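Local coordinates for protein vacuolar aminopeptidase 1 (Saccharomyces cerevisiae, PDB 5JGF) that removes amino acids, preferably neutral or hydrophobic ones, from the N-termini of peptides as a zinc-dependent dodecameric peptidase, and is the major cargo of the cytoplasm-to-vacuole targeting pathway, at residues Ala72-Lys77 and Cys276-Val281; Phe289-Leu294 and Gly311-Val316; Ala387-Leu392 and Val453-Gly458; Arg394-Lys399 and Phe460-Ser465; Ile415-Ala420 and Thr427-Ile432. All coordinates share one frame; numbering follows the deposited sequence.

Contact 1 (Ala72-Lys77 and Cys276-Val281)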
# COMPACT_ATOMS: atom_id res chain seq x y z
N ALA D 72 50.68 -29.02 0.30
CA ALA D 72 51.50 -30.20 0.52
C ALA D 72 51.60 -30.89 -0.83
O ALA D 72 50.61 -31.00 -1.55
CB ALA D 72 50.84 -31.13 1.53
N PHE D 73 52.80 -31.34 -1.18
CA PHE D 73 52.96 -32.00 -2.47
C PHE D 73 54.00 -33.11 -2.49
O PHE D 73 54.91 -33.15 -1.66
CB PHE D 73 53.25 -30.96 -3.56
CG PHE D 73 54.46 -30.09 -3.29
CD1 PHE D 73 55.66 -30.33 -3.94
CD2 PHE D 73 54.37 -29.01 -2.41
CE1 PHE D 73 56.77 -29.49 -3.73
CE2 PHE D 73 55.46 -28.17 -2.20
CZ PHE D 73 56.67 -28.41 -2.86
N ILE D 74 53.82 -34.01 -3.44
CA ILE D 74 54.70 -35.15 -3.63
C ILE D 74 55.17 -35.08 -5.08
O ILE D 74 54.35 -35.12 -6.00
CB ILE D 74 53.96 -36.48 -3.40
CG1 ILE D 74 53.25 -36.45 -2.05
CG2 ILE D 74 54.94 -37.65 -3.47
CD1 ILE D 74 52.33 -37.63 -1.81
N LEU D 75 56.48 -34.98 -5.28
CA LEU D 75 57.05 -34.88 -6.61
C LEU D 75 57.93 -36.09 -6.90
O LEU D 75 58.90 -36.34 -6.18
CB LEU D 75 57.87 -33.59 -6.72
CG LEU D 75 58.63 -33.28 -8.02
CD1 LEU D 75 57.69 -33.29 -9.22
CD2 LEU D 75 59.31 -31.93 -7.87
N GLY D 76 57.59 -36.83 -7.94
CA GLY D 76 58.36 -38.02 -8.29
C GLY D 76 59.61 -37.73 -9.09
O GLY D 76 59.63 -36.84 -9.93
N LYS D 77 60.66 -38.51 -8.82
CA LYS D 77 61.93 -38.34 -9.52
C LYS D 77 61.76 -38.46 -11.02
O LYS D 77 62.46 -37.81 -11.79
CB LYS D 77 62.92 -39.40 -9.03
CG LYS D 77 64.25 -39.40 -9.79
CD LYS D 77 65.16 -40.51 -9.28
CE LYS D 77 66.43 -40.60 -10.11
NZ LYS D 77 67.28 -41.76 -9.69
N CYS D 276 47.75 -41.07 3.60
CA CYS D 276 47.61 -42.51 3.44
C CYS D 276 48.24 -42.94 2.12
O CYS D 276 48.91 -43.97 2.05
CB CYS D 276 46.13 -42.91 3.43
SG CYS D 276 45.31 -42.76 5.02
N TYR D 277 48.03 -42.13 1.09
CA TYR D 277 48.57 -42.41 -0.23
C TYR D 277 50.09 -42.28 -0.23
O TYR D 277 50.80 -43.12 -0.80
CB TYR D 277 47.95 -41.44 -1.25
CG TYR D 277 48.70 -41.33 -2.56
CD1 TYR D 277 49.52 -40.24 -2.83
CD2 TYR D 277 48.57 -42.32 -3.54
CE1 TYR D 277 50.20 -40.13 -4.04
CE2 TYR D 277 49.25 -42.22 -4.75
CZ TYR D 277 50.06 -41.12 -4.99
OH TYR D 277 50.73 -41.02 -6.19
N ALA D 278 50.59 -41.23 0.41
CA ALA D 278 52.03 -40.97 0.48
C ALA D 278 52.81 -42.10 1.15
O ALA D 278 53.98 -42.32 0.84
CB ALA D 278 52.27 -39.66 1.23
N LYS D 279 52.16 -42.81 2.07
CA LYS D 279 52.79 -43.90 2.79
C LYS D 279 53.36 -44.97 1.87
O LYS D 279 54.38 -45.59 2.18
CB LYS D 279 51.79 -44.53 3.77
N ASP D 280 52.70 -45.20 0.74
CA ASP D 280 53.16 -46.22 -0.20
C ASP D 280 53.83 -45.65 -1.43
O ASP D 280 54.11 -46.39 -2.38
CB ASP D 280 52.00 -47.11 -0.63
CG ASP D 280 51.42 -47.89 0.52
OD1 ASP D 280 52.20 -48.32 1.39
OD2 ASP D 280 50.18 -48.07 0.55
N VAL D 281 54.10 -44.36 -1.43
CA VAL D 281 54.74 -43.75 -2.59
C VAL D 281 56.24 -43.58 -2.41
O VAL D 281 56.68 -43.02 -1.41
CB VAL D 281 54.18 -42.35 -2.88
CG1 VAL D 281 55.00 -41.69 -3.98
CG2 VAL D 281 52.73 -42.45 -3.29

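Contact 2 (Phe289-Leu294 and Gly311-Val316)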
# COMPACT_ATOMS: atom_id res chain seq x y z
N PHE D 289 53.13 -36.05 -9.80
CA PHE D 289 53.24 -34.80 -9.04
C PHE D 289 51.83 -34.67 -8.46
O PHE D 289 50.86 -34.45 -9.20
CB PHE D 289 53.55 -33.63 -9.99
CG PHE D 289 53.95 -32.35 -9.28
CD1 PHE D 289 54.63 -31.35 -9.97
CD2 PHE D 289 53.63 -32.12 -7.94
CE1 PHE D 289 54.99 -30.16 -9.35
CE2 PHE D 289 53.98 -30.93 -7.31
CZ PHE D 289 54.67 -29.94 -8.02
N SER D 290 51.71 -34.84 -7.15
CA SER D 290 50.42 -34.78 -6.46
C SER D 290 50.41 -33.70 -5.39
O SER D 290 51.44 -33.41 -4.78
CB SER D 290 50.12 -36.13 -5.80
OG SER D 290 50.19 -37.20 -6.73
N THR D 291 49.25 -33.10 -5.16
CA THR D 291 49.16 -32.06 -4.15
C THR D 291 47.77 -31.81 -3.61
O THR D 291 46.77 -32.01 -4.29
CB THR D 291 49.68 -30.70 -4.68
OG1 THR D 291 49.45 -29.69 -3.69
CG2 THR D 291 48.95 -30.30 -5.95
N VAL D 292 47.73 -31.40 -2.35
CA VAL D 292 46.49 -31.00 -1.70
C VAL D 292 46.85 -29.59 -1.26
O VAL D 292 47.81 -29.40 -0.50
CB VAL D 292 46.15 -31.83 -0.45
CG1 VAL D 292 45.01 -31.14 0.32
CG2 VAL D 292 45.71 -33.23 -0.85
N THR D 293 46.13 -28.61 -1.77
CA THR D 293 46.39 -27.23 -1.39
C THR D 293 45.15 -26.72 -0.67
O THR D 293 44.03 -26.86 -1.17
CB THR D 293 46.72 -26.38 -2.63
OG1 THR D 293 47.93 -26.89 -3.23
CG2 THR D 293 46.94 -24.93 -2.25
N LEU D 294 45.38 -26.15 0.51
CA LEU D 294 44.33 -25.63 1.38
C LEU D 294 44.36 -24.11 1.39
O LEU D 294 45.38 -23.50 1.73
CB LEU D 294 44.54 -26.17 2.80
CG LEU D 294 44.69 -27.70 2.87
CD1 LEU D 294 44.96 -28.11 4.31
CD2 LEU D 294 43.44 -28.38 2.33
N GLY D 311 47.07 -17.68 -5.90
CA GLY D 311 47.95 -18.57 -6.64
C GLY D 311 49.03 -19.41 -5.98
O GLY D 311 50.05 -19.67 -6.61
N LEU D 312 48.83 -19.86 -4.74
CA LEU D 312 49.86 -20.68 -4.10
C LEU D 312 50.08 -21.98 -4.88
O LEU D 312 51.22 -22.46 -4.98
CB LEU D 312 49.48 -20.99 -2.65
CG LEU D 312 50.50 -21.86 -1.90
CD1 LEU D 312 51.86 -21.14 -1.87
CD2 LEU D 312 50.01 -22.13 -0.48
N LEU D 313 49.01 -22.55 -5.42
CA LEU D 313 49.12 -23.79 -6.18
C LEU D 313 50.03 -23.61 -7.38
O LEU D 313 50.97 -24.39 -7.58
CB LEU D 313 47.74 -24.24 -6.67
CG LEU D 313 47.73 -25.40 -7.66
CD1 LEU D 313 48.24 -26.67 -6.99
CD2 LEU D 313 46.32 -25.61 -8.20
N GLU D 314 49.74 -22.59 -8.18
CA GLU D 314 50.52 -22.29 -9.37
C GLU D 314 51.98 -22.02 -8.99
O GLU D 314 52.90 -22.43 -9.70
CB GLU D 314 49.95 -21.06 -10.09
CG GLU D 314 48.50 -21.22 -10.59
CD GLU D 314 47.46 -20.75 -9.58
OE1 GLU D 314 47.30 -21.39 -8.52
OE2 GLU D 314 46.79 -19.73 -9.84
N SER D 315 52.18 -21.35 -7.87
CA SER D 315 53.52 -21.03 -7.39
C SER D 315 54.30 -22.30 -7.06
O SER D 315 55.45 -22.46 -7.46
CB SER D 315 53.45 -20.14 -6.15
OG SER D 315 54.75 -19.93 -5.61
N VAL D 316 53.66 -23.19 -6.31
CA VAL D 316 54.27 -24.46 -5.91
C VAL D 316 54.72 -25.26 -7.13
O VAL D 316 55.84 -25.76 -7.18
CB VAL D 316 53.29 -25.31 -5.07
CG1 VAL D 316 53.81 -26.74 -4.94
CG2 VAL D 316 53.12 -24.69 -3.69

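Contact 3 (Ala387-Leu392 and Val453-Gly458)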
# COMPACT_ATOMS: atom_id res chain seq x y z
N ALA D 387 32.70 -37.57 -16.47
CA ALA D 387 33.00 -38.92 -16.93
C ALA D 387 34.22 -39.49 -16.21
O ALA D 387 34.23 -40.65 -15.81
CB ALA D 387 33.23 -38.91 -18.44
N LEU D 388 35.25 -38.66 -16.05
CA LEU D 388 36.47 -39.09 -15.38
C LEU D 388 36.21 -39.52 -13.94
O LEU D 388 36.71 -40.55 -13.50
CB LEU D 388 37.52 -37.98 -15.42
CG LEU D 388 38.84 -38.32 -14.72
CD1 LEU D 388 39.99 -37.69 -15.46
CD2 LEU D 388 38.80 -37.86 -13.27
N VAL D 389 35.44 -38.72 -13.21
CA VAL D 389 35.13 -39.05 -11.83
C VAL D 389 34.27 -40.31 -11.74
O VAL D 389 34.45 -41.14 -10.84
CB VAL D 389 34.41 -37.87 -11.12
CG1 VAL D 389 33.83 -38.33 -9.78
CG2 VAL D 389 35.40 -36.74 -10.89
N GLU D 390 33.33 -40.46 -12.66
CA GLU D 390 32.47 -41.64 -12.63
C GLU D 390 33.26 -42.90 -12.99
O GLU D 390 33.03 -43.97 -12.43
CB GLU D 390 31.26 -41.43 -13.55
CG GLU D 390 30.46 -40.19 -13.13
CD GLU D 390 29.13 -40.01 -13.86
OE1 GLU D 390 29.09 -40.15 -15.10
OE2 GLU D 390 28.13 -39.69 -13.19
N GLU D 391 34.21 -42.77 -13.91
CA GLU D 391 35.04 -43.91 -14.31
C GLU D 391 35.96 -44.25 -13.13
O GLU D 391 36.13 -45.42 -12.77
CB GLU D 391 35.87 -43.56 -15.55
CG GLU D 391 36.90 -44.61 -15.95
CD GLU D 391 36.29 -45.96 -16.28
OE1 GLU D 391 35.30 -45.99 -17.04
OE2 GLU D 391 36.80 -46.99 -15.78
N LEU D 392 36.53 -43.21 -12.54
CA LEU D 392 37.42 -43.35 -11.40
C LEU D 392 36.69 -44.07 -10.25
O LEU D 392 37.25 -44.95 -9.60
CB LEU D 392 37.86 -41.95 -10.94
CG LEU D 392 38.92 -41.81 -9.85
CD1 LEU D 392 40.23 -42.43 -10.33
CD2 LEU D 392 39.11 -40.34 -9.54
N VAL D 453 37.58 -39.88 2.38
CA VAL D 453 38.99 -40.26 2.37
C VAL D 453 39.21 -41.36 1.33
O VAL D 453 40.16 -41.32 0.55
CB VAL D 453 39.43 -40.80 3.75
CG1 VAL D 453 40.84 -41.37 3.66
CG2 VAL D 453 39.38 -39.68 4.79
N LYS D 454 38.31 -42.34 1.33
CA LYS D 454 38.41 -43.46 0.40
C LYS D 454 38.40 -42.97 -1.04
O LYS D 454 39.21 -43.41 -1.86
CB LYS D 454 37.27 -44.45 0.64
CG LYS D 454 37.32 -45.70 -0.22
CD LYS D 454 36.29 -46.72 0.23
CE LYS D 454 35.32 -47.09 -0.88
NZ LYS D 454 36.00 -47.70 -2.06
N PHE D 455 37.49 -42.06 -1.36
CA PHE D 455 37.42 -41.55 -2.72
C PHE D 455 38.67 -40.78 -3.11
O PHE D 455 39.24 -41.01 -4.18
CB PHE D 455 36.20 -40.64 -2.89
CG PHE D 455 36.15 -39.98 -4.23
CD1 PHE D 455 35.78 -40.71 -5.36
CD2 PHE D 455 36.52 -38.65 -4.38
CE1 PHE D 455 35.80 -40.11 -6.62
CE2 PHE D 455 36.54 -38.05 -5.63
CZ PHE D 455 36.18 -38.78 -6.75
N PHE D 456 39.10 -39.85 -2.26
CA PHE D 456 40.29 -39.04 -2.54
C PHE D 456 41.55 -39.89 -2.65
O PHE D 456 42.46 -39.56 -3.42
CB PHE D 456 40.46 -37.97 -1.46
CG PHE D 456 39.40 -36.91 -1.47
CD1 PHE D 456 38.88 -36.41 -0.28
CD2 PHE D 456 38.91 -36.41 -2.68
CE1 PHE D 456 37.90 -35.42 -0.29
CE2 PHE D 456 37.93 -35.42 -2.69
CZ PHE D 456 37.42 -34.92 -1.50
N ASN D 457 41.61 -40.96 -1.87
CA ASN D 457 42.76 -41.86 -1.89
C ASN D 457 42.77 -42.51 -3.27
O ASN D 457 43.81 -42.61 -3.92
CB ASN D 457 42.63 -42.92 -0.80
CG ASN D 457 43.88 -43.78 -0.66
OD1 ASN D 457 43.80 -44.98 -0.39
ND2 ASN D 457 45.04 -43.17 -0.84
N GLY D 458 41.59 -42.95 -3.71
CA GLY D 458 41.46 -43.57 -5.01
C GLY D 458 41.85 -42.61 -6.13
O GLY D 458 42.38 -43.03 -7.16

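Contact 4 (Arg394-Lys399 and Phe460-Ser465)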
# COMPACT_ATOMS: atom_id res chain seq x y z
N ARG D 394 33.95 -46.03 -10.50
CA ARG D 394 33.64 -47.41 -10.89
C ARG D 394 34.84 -48.32 -10.66
O ARG D 394 34.68 -49.47 -10.24
CB ARG D 394 33.20 -47.47 -12.36
CG ARG D 394 31.83 -46.85 -12.63
CD ARG D 394 31.30 -47.22 -14.01
NE ARG D 394 32.06 -46.61 -15.09
CZ ARG D 394 31.82 -45.41 -15.60
NH1 ARG D 394 30.82 -44.68 -15.13
NH2 ARG D 394 32.57 -44.94 -16.59
N ARG D 395 36.04 -47.81 -10.92
CA ARG D 395 37.25 -48.59 -10.73
C ARG D 395 37.61 -48.82 -9.26
O ARG D 395 38.06 -49.90 -8.89
CB ARG D 395 38.44 -47.92 -11.43
CG ARG D 395 38.34 -47.86 -12.94
CD ARG D 395 39.66 -47.39 -13.54
NE ARG D 395 39.60 -47.27 -15.00
CZ ARG D 395 40.65 -46.99 -15.77
NH1 ARG D 395 41.84 -46.81 -15.23
NH2 ARG D 395 40.50 -46.90 -17.08
N ASN D 396 37.40 -47.80 -8.43
CA ASN D 396 37.74 -47.87 -7.01
C ASN D 396 36.61 -48.40 -6.12
O ASN D 396 36.79 -48.56 -4.92
CB ASN D 396 38.18 -46.49 -6.50
CG ASN D 396 38.99 -46.55 -5.21
OD1 ASN D 396 39.95 -47.33 -5.11
ND2 ASN D 396 38.63 -45.72 -4.23
N GLY D 397 35.45 -48.66 -6.71
CA GLY D 397 34.34 -49.15 -5.92
C GLY D 397 33.71 -48.05 -5.09
O GLY D 397 33.22 -48.29 -3.99
N ASP D 398 33.74 -46.82 -5.61
CA ASP D 398 33.14 -45.69 -4.92
C ASP D 398 31.83 -45.34 -5.59
O ASP D 398 31.62 -45.64 -6.77
CB ASP D 398 34.04 -44.46 -4.97
CG ASP D 398 35.33 -44.63 -4.20
OD1 ASP D 398 35.26 -44.99 -3.01
OD2 ASP D 398 36.40 -44.40 -4.80
N LYS D 399 30.94 -44.70 -4.84
CA LYS D 399 29.66 -44.27 -5.38
C LYS D 399 29.73 -42.76 -5.57
O LYS D 399 30.37 -42.06 -4.78
CB LYS D 399 28.54 -44.65 -4.41
CG LYS D 399 28.35 -46.16 -4.22
CD LYS D 399 27.86 -46.82 -5.51
CE LYS D 399 27.20 -48.19 -5.26
NZ LYS D 399 28.17 -49.32 -5.19
N PHE D 460 44.17 -40.10 -6.02
CA PHE D 460 45.62 -40.01 -6.14
C PHE D 460 46.23 -41.27 -6.75
O PHE D 460 47.17 -41.19 -7.54
CB PHE D 460 46.25 -39.73 -4.77
CG PHE D 460 46.05 -38.32 -4.29
CD1 PHE D 460 46.44 -37.24 -5.09
CD2 PHE D 460 45.49 -38.06 -3.04
CE1 PHE D 460 46.27 -35.93 -4.65
CE2 PHE D 460 45.32 -36.75 -2.60
CZ PHE D 460 45.71 -35.68 -3.40
N LYS D 461 45.68 -42.42 -6.40
CA LYS D 461 46.19 -43.68 -6.92
C LYS D 461 45.91 -43.90 -8.40
O LYS D 461 46.79 -44.33 -9.15
CB LYS D 461 45.60 -44.86 -6.15
CG LYS D 461 46.11 -45.06 -4.75
CD LYS D 461 45.38 -46.22 -4.10
CE LYS D 461 45.93 -46.55 -2.73
NZ LYS D 461 45.14 -47.62 -2.06
N HIS D 462 44.69 -43.59 -8.84
CA HIS D 462 44.30 -43.87 -10.22
C HIS D 462 43.93 -42.76 -11.20
O HIS D 462 43.62 -43.06 -12.35
CB HIS D 462 43.15 -44.88 -10.19
CG HIS D 462 43.38 -46.02 -9.25
ND1 HIS D 462 42.53 -46.30 -8.20
CD2 HIS D 462 44.36 -46.96 -9.19
CE1 HIS D 462 42.97 -47.36 -7.54
NE2 HIS D 462 44.08 -47.77 -8.12
N TRP D 463 43.95 -41.49 -10.80
CA TRP D 463 43.55 -40.45 -11.74
C TRP D 463 44.39 -40.40 -13.02
O TRP D 463 43.85 -40.20 -14.11
CB TRP D 463 43.56 -39.06 -11.08
CG TRP D 463 44.91 -38.41 -11.04
CD1 TRP D 463 45.85 -38.52 -10.06
CD2 TRP D 463 45.48 -37.57 -12.05
NE1 TRP D 463 46.97 -37.80 -10.40
CE2 TRP D 463 46.77 -37.21 -11.62
CE3 TRP D 463 45.02 -37.10 -13.29
CZ2 TRP D 463 47.62 -36.39 -12.38
CZ3 TRP D 463 45.86 -36.28 -14.05
CH2 TRP D 463 47.15 -35.94 -13.58
N ARG D 464 45.70 -40.57 -12.89
CA ARG D 464 46.57 -40.51 -14.07
C ARG D 464 46.20 -41.61 -15.07
O ARG D 464 46.07 -41.34 -16.27
CB ARG D 464 48.04 -40.64 -13.65
CG ARG D 464 49.05 -40.42 -14.78
CD ARG D 464 48.93 -39.04 -15.42
NE ARG D 464 48.01 -39.03 -16.55
CZ ARG D 464 47.65 -37.94 -17.22
NH1 ARG D 464 48.12 -36.75 -16.89
NH2 ARG D 464 46.81 -38.05 -18.25
N SER D 465 46.03 -42.83 -14.58
CA SER D 465 45.68 -43.96 -15.44
C SER D 465 44.33 -43.77 -16.11
O SER D 465 44.14 -44.15 -17.27
CB SER D 465 45.67 -45.25 -14.62
OG SER D 465 45.30 -46.35 -15.44
O HOH W 1 43.52 -46.99 -17.93

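Contact 5 (Ile415-Ala420 and Thr427-Ile432)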
# COMPACT_ATOMS: atom_id res chain seq x y z
N ILE D 415 35.92 -22.23 -5.20
CA ILE D 415 37.17 -21.75 -5.78
C ILE D 415 37.42 -22.45 -7.12
O ILE D 415 38.39 -22.14 -7.81
CB ILE D 415 38.37 -22.06 -4.86
CG1 ILE D 415 38.50 -23.58 -4.67
CG2 ILE D 415 38.19 -21.38 -3.50
CD1 ILE D 415 39.68 -24.00 -3.80
N GLY D 416 36.55 -23.39 -7.46
CA GLY D 416 36.70 -24.16 -8.69
C GLY D 416 36.97 -23.36 -9.95
O GLY D 416 37.99 -23.56 -10.61
N PRO D 417 36.05 -22.46 -10.33
CA PRO D 417 36.23 -21.64 -11.53
C PRO D 417 37.53 -20.84 -11.51
O PRO D 417 38.18 -20.67 -12.54
CB PRO D 417 34.99 -20.75 -11.51
CG PRO D 417 33.94 -21.67 -10.95
CD PRO D 417 34.68 -22.33 -9.79
N SER D 418 37.91 -20.34 -10.33
CA SER D 418 39.14 -19.57 -10.19
C SER D 418 40.36 -20.44 -10.51
O SER D 418 41.22 -20.06 -11.30
CB SER D 418 39.28 -19.01 -8.77
OG SER D 418 38.31 -18.01 -8.51
N LEU D 419 40.43 -21.62 -9.90
CA LEU D 419 41.57 -22.52 -10.14
C LEU D 419 41.64 -22.96 -11.61
O LEU D 419 42.72 -22.99 -12.20
CB LEU D 419 41.50 -23.74 -9.23
CG LEU D 419 41.62 -23.47 -7.72
CD1 LEU D 419 41.61 -24.79 -6.97
CD2 LEU D 419 42.90 -22.70 -7.43
N ALA D 420 40.49 -23.29 -12.19
CA ALA D 420 40.45 -23.72 -13.59
C ALA D 420 40.92 -22.61 -14.54
O ALA D 420 41.69 -22.86 -15.47
CB ALA D 420 39.03 -24.15 -13.96
N THR D 427 39.02 -28.77 -14.26
CA THR D 427 38.73 -28.77 -12.84
C THR D 427 37.34 -29.34 -12.57
O THR D 427 36.39 -29.04 -13.29
CB THR D 427 38.82 -27.33 -12.30
OG1 THR D 427 40.14 -26.82 -12.53
CG2 THR D 427 38.48 -27.27 -10.82
N ILE D 428 37.24 -30.15 -11.53
CA ILE D 428 35.99 -30.79 -11.16
C ILE D 428 35.56 -30.38 -9.76
O ILE D 428 36.28 -30.62 -8.79
CB ILE D 428 36.13 -32.32 -11.22
CG1 ILE D 428 36.68 -32.73 -12.59
CG2 ILE D 428 34.78 -32.99 -10.95
CD1 ILE D 428 37.47 -34.01 -12.58
N ASP D 429 34.39 -29.76 -9.65
CA ASP D 429 33.88 -29.35 -8.35
C ASP D 429 33.06 -30.50 -7.77
O ASP D 429 32.15 -31.01 -8.42
CB ASP D 429 33.01 -28.09 -8.48
CG ASP D 429 33.83 -26.81 -8.39
OD1 ASP D 429 34.28 -26.47 -7.28
OD2 ASP D 429 34.02 -26.16 -9.43
N LEU D 430 33.41 -30.90 -6.56
CA LEU D 430 32.72 -31.98 -5.88
C LEU D 430 33.02 -31.85 -4.40
O LEU D 430 33.76 -30.96 -3.98
CB LEU D 430 33.20 -33.35 -6.39
CG LEU D 430 34.71 -33.59 -6.52
CD1 LEU D 430 35.38 -33.58 -5.16
CD2 LEU D 430 34.94 -34.94 -7.21
N GLY D 431 32.45 -32.74 -3.59
CA GLY D 431 32.72 -32.65 -2.17
C GLY D 431 31.83 -33.57 -1.37
O GLY D 431 31.01 -34.30 -1.93
N ILE D 432 32.02 -33.55 -0.06
CA ILE D 432 31.22 -34.35 0.84
C ILE D 432 30.03 -33.47 1.18
O ILE D 432 30.20 -32.33 1.60
CB ILE D 432 32.02 -34.68 2.13
CG1 ILE D 432 33.28 -35.47 1.76
CG2 ILE D 432 31.15 -35.48 3.10
CD1 ILE D 432 34.24 -35.71 2.92

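Contact 1 (Ala72-Lys77 and Cys276-Val281)
In the alpha/beta catalytic fold of this M18 aminopeptidase, strand 69-76 of the large mixed sheet meets the end of helix 261-278 and the turn after it; within 72-77 and 276-281, Ile74 makes the contact, with Tyr277, Ala278 and Val281. The isoleucine divides its two branches between them. Its longer arm ends in CD1, which lies 3.7 Å from Ala278 CB and also reaches the phenol ring, where Ile74 CD1 stands 4.0 Å from Tyr277 CD1. That methyl comes in at the ring edge, near the ring plane. The shorter branch takes the third partner: Ile74 CG2 sits 4.1 Å from Val281 CG1. Such a division follows from the torsion of Ile74, with CG1 beside the backbone N (chi1 -52°) and CG2 beside the carbonyl carbon. Segment 276-281 can offer three residues to one side chain because a type I beta turn runs from Ala278 to Val281, closed by Val281 N to Ala278 O at 3.1 Å. Turning back in this way lays Val281 CG2 over one face of the Tyr277 ring, 3.4 Å above its plane and offset toward the rim. Tyr277 also meets the ring of Phe460, from helix 448-468.

Contact 2 (Phe289-Leu294 and Gly311-Val316)
Thr293 and Leu313 bury the most surface here, and Val316 follows, in a helix-on-sheet contact of the alpha/beta fold: strand 289-295, inside the mixed sheet, is overlaid by the first turn of helix 312-324. The short segments run roughly antiparallel, at 145°, with axes 9.6 Å apart at closest approach. The CB of Leu313 does not point at the strand, but with CG anti to the backbone N (chi1 171°) the end of the side chain comes nearer to it. Its CD1 methyl then touches two threonines that lie two residues apart and face the same way: Leu313 CD1 is 3.8 Å from Thr291 CG2 and equally 3.8 Å from Thr293 OG1. The two threonines therefore present unlike groups, a methyl from one and a hydroxyl from the other. Both hydroxyls, though buried, have hydrogen-bonding partners on the adjacent strand 69-76, Thr291 OG1 with the carbonyl O of Ala72 and Thr293 OG1 with Ser71 OG. Val316, one turn further on, points at the strand and also packs on Ser71 and Phe73 of that neighbouring strand. Gly311, with positive phi, occupies the N-cap position, and the helix begins with Ser315 N bonded to Gly311 O at 3.0 Å. At the other end of the contact the ring of Phe289 directs its edge at the helix backbone, with Phe289 CZ 4.4 Å from Val316 O.

Contact 3 (Ala387-Leu392 and Val453-Gly458)
Within 387-392, Val389 is the first residue to touch 453-458, and it does so through one methyl: Val389 CG1 lies 3.9 Å from Phe455 CZ, at the far end of the phenylalanine ring. The two side chains cross at about a right angle. The torsion of Phe455, with CG opposite the backbone N (chi1 175°), carries the ring across the gap. Three residues later Leu392 forks over the second helix. One branch keeps to the same ring, Leu392 CD2 being 4.3 Å from Phe455 CZ, while the other meets main chain at Gly458, which has no side chain, with Leu392 CD1 3.9 Å from Gly458 O. The axes of the short segments cross at 106°, 11.4 Å apart at closest approach. This is a helix-helix contact in the layer over the mixed sheet: Val389 also packs on Ile428 and Phe455 on Leu430, both of strand 426-434. Every group that touches is buried, and the contacts are all van der Waals, so cohesion here rests on shape and exclusion of water.

Contact 4 (Arg394-Lys399 and Phe460-Ser465)
Arg395 and Ser465 face each other at the protein surface, and beside them Asn396 meets His462, where the C-terminal end of helix 383-396 lies against helix 448-468. Ser465 OG comes to the edge of the guanidinium group, in its plane, 3.5 Å from Arg395 NH1. A water also connects the two: it accepts from Arg395 NH2 at 3.1 Å and donates to Ser465 O at 3.0 Å. In the second pair, Asn396 OD1 lies in the plane of the imidazole at its edge, 3.9 Å from His462 CE1, with amide and ring planes 58° apart. The arginine reaches this far because its chain is extended from CG to NE, and NE itself is held in a salt bridge with Glu391 one turn back. The amide of Asn396 is oriented by its other end. Asn396 ND2 donates to Asp398 OD2 at 2.7 Å in a nearly straight bond (166°), which leaves OD1 turned to the imidazole. Asp398 comes within range because the chain leaves the helix at Gly397 with positive phi, and its other oxygen is paired with Lys454 of the facing helix. Lys461 CB sits over the centre of one His462 face, 3.7 Å above the plane. The chemistry is polar and partly hydrated: Glu391 holds Arg395 within one helix, Lys454 holds Asp398 from the other, and a water bridges Arg395 to Ser465.

Contact 5 (Ile415-Ala420 and Thr427-Ile432)
Thr427 and Asp429 project from the same face of strand 426-434 toward helix 416-423, whose first turn runs nearly antiparallel to the strand, at 166°. With OG1 beside the backbone N (chi1 -60°) and CG2 anti to it, Thr427 sends its hydroxyl to Ala420 and its methyl to Gly416: Thr427 OG1 lies 3.2 Å from Ala420 CB, and Thr427 CG2 3.7 Å from Gly416 O. The hydroxyl is also bonded to Ala425 O. Asp429 sets its carboxylate against the start of the helix, with Asp429 OD2 3.4 Å from Gly416 CA and 3.9 Å from Pro417 CD, the proline and aspartate side chains crossing at about a right angle. Without a side chain, Gly416 lets this oxygen lie against its CA. Asp429 OD1 is bonded to Thr414 and Ser342, and OD2 to the backbone N of Ala380. This buried carboxylate lies about 5 Å, side chain to side chain, from the zinc ligand Asp344, in a helix-strand unit bordering the dizinc site of the M18 catalytic fold.

The five contacts sample the layers of one alpha/beta fold. Contacts 1, 2 and 5 all reach the nine-stranded mixed sheet, the first two through the neighbouring strands 69-76 and 289-295, with centres 14 Å apart. Contacts 3 and 4 share helices 383-396 and 448-468, with centres 4 Å apart. Along the chain contact 1 closes before contact 2 opens, the segments of contacts 3 and 4 alternate, and contact 5 is nested within the loops they close. Helix 448-468 unites the set: Phe455 packs on Leu430 of contact 5, and Phe460 on Val292 of contact 2. Residues near the C-terminus thus join strands distant in sequence, while contacts 3, 4 and 5 also touch a neighbouring subunit.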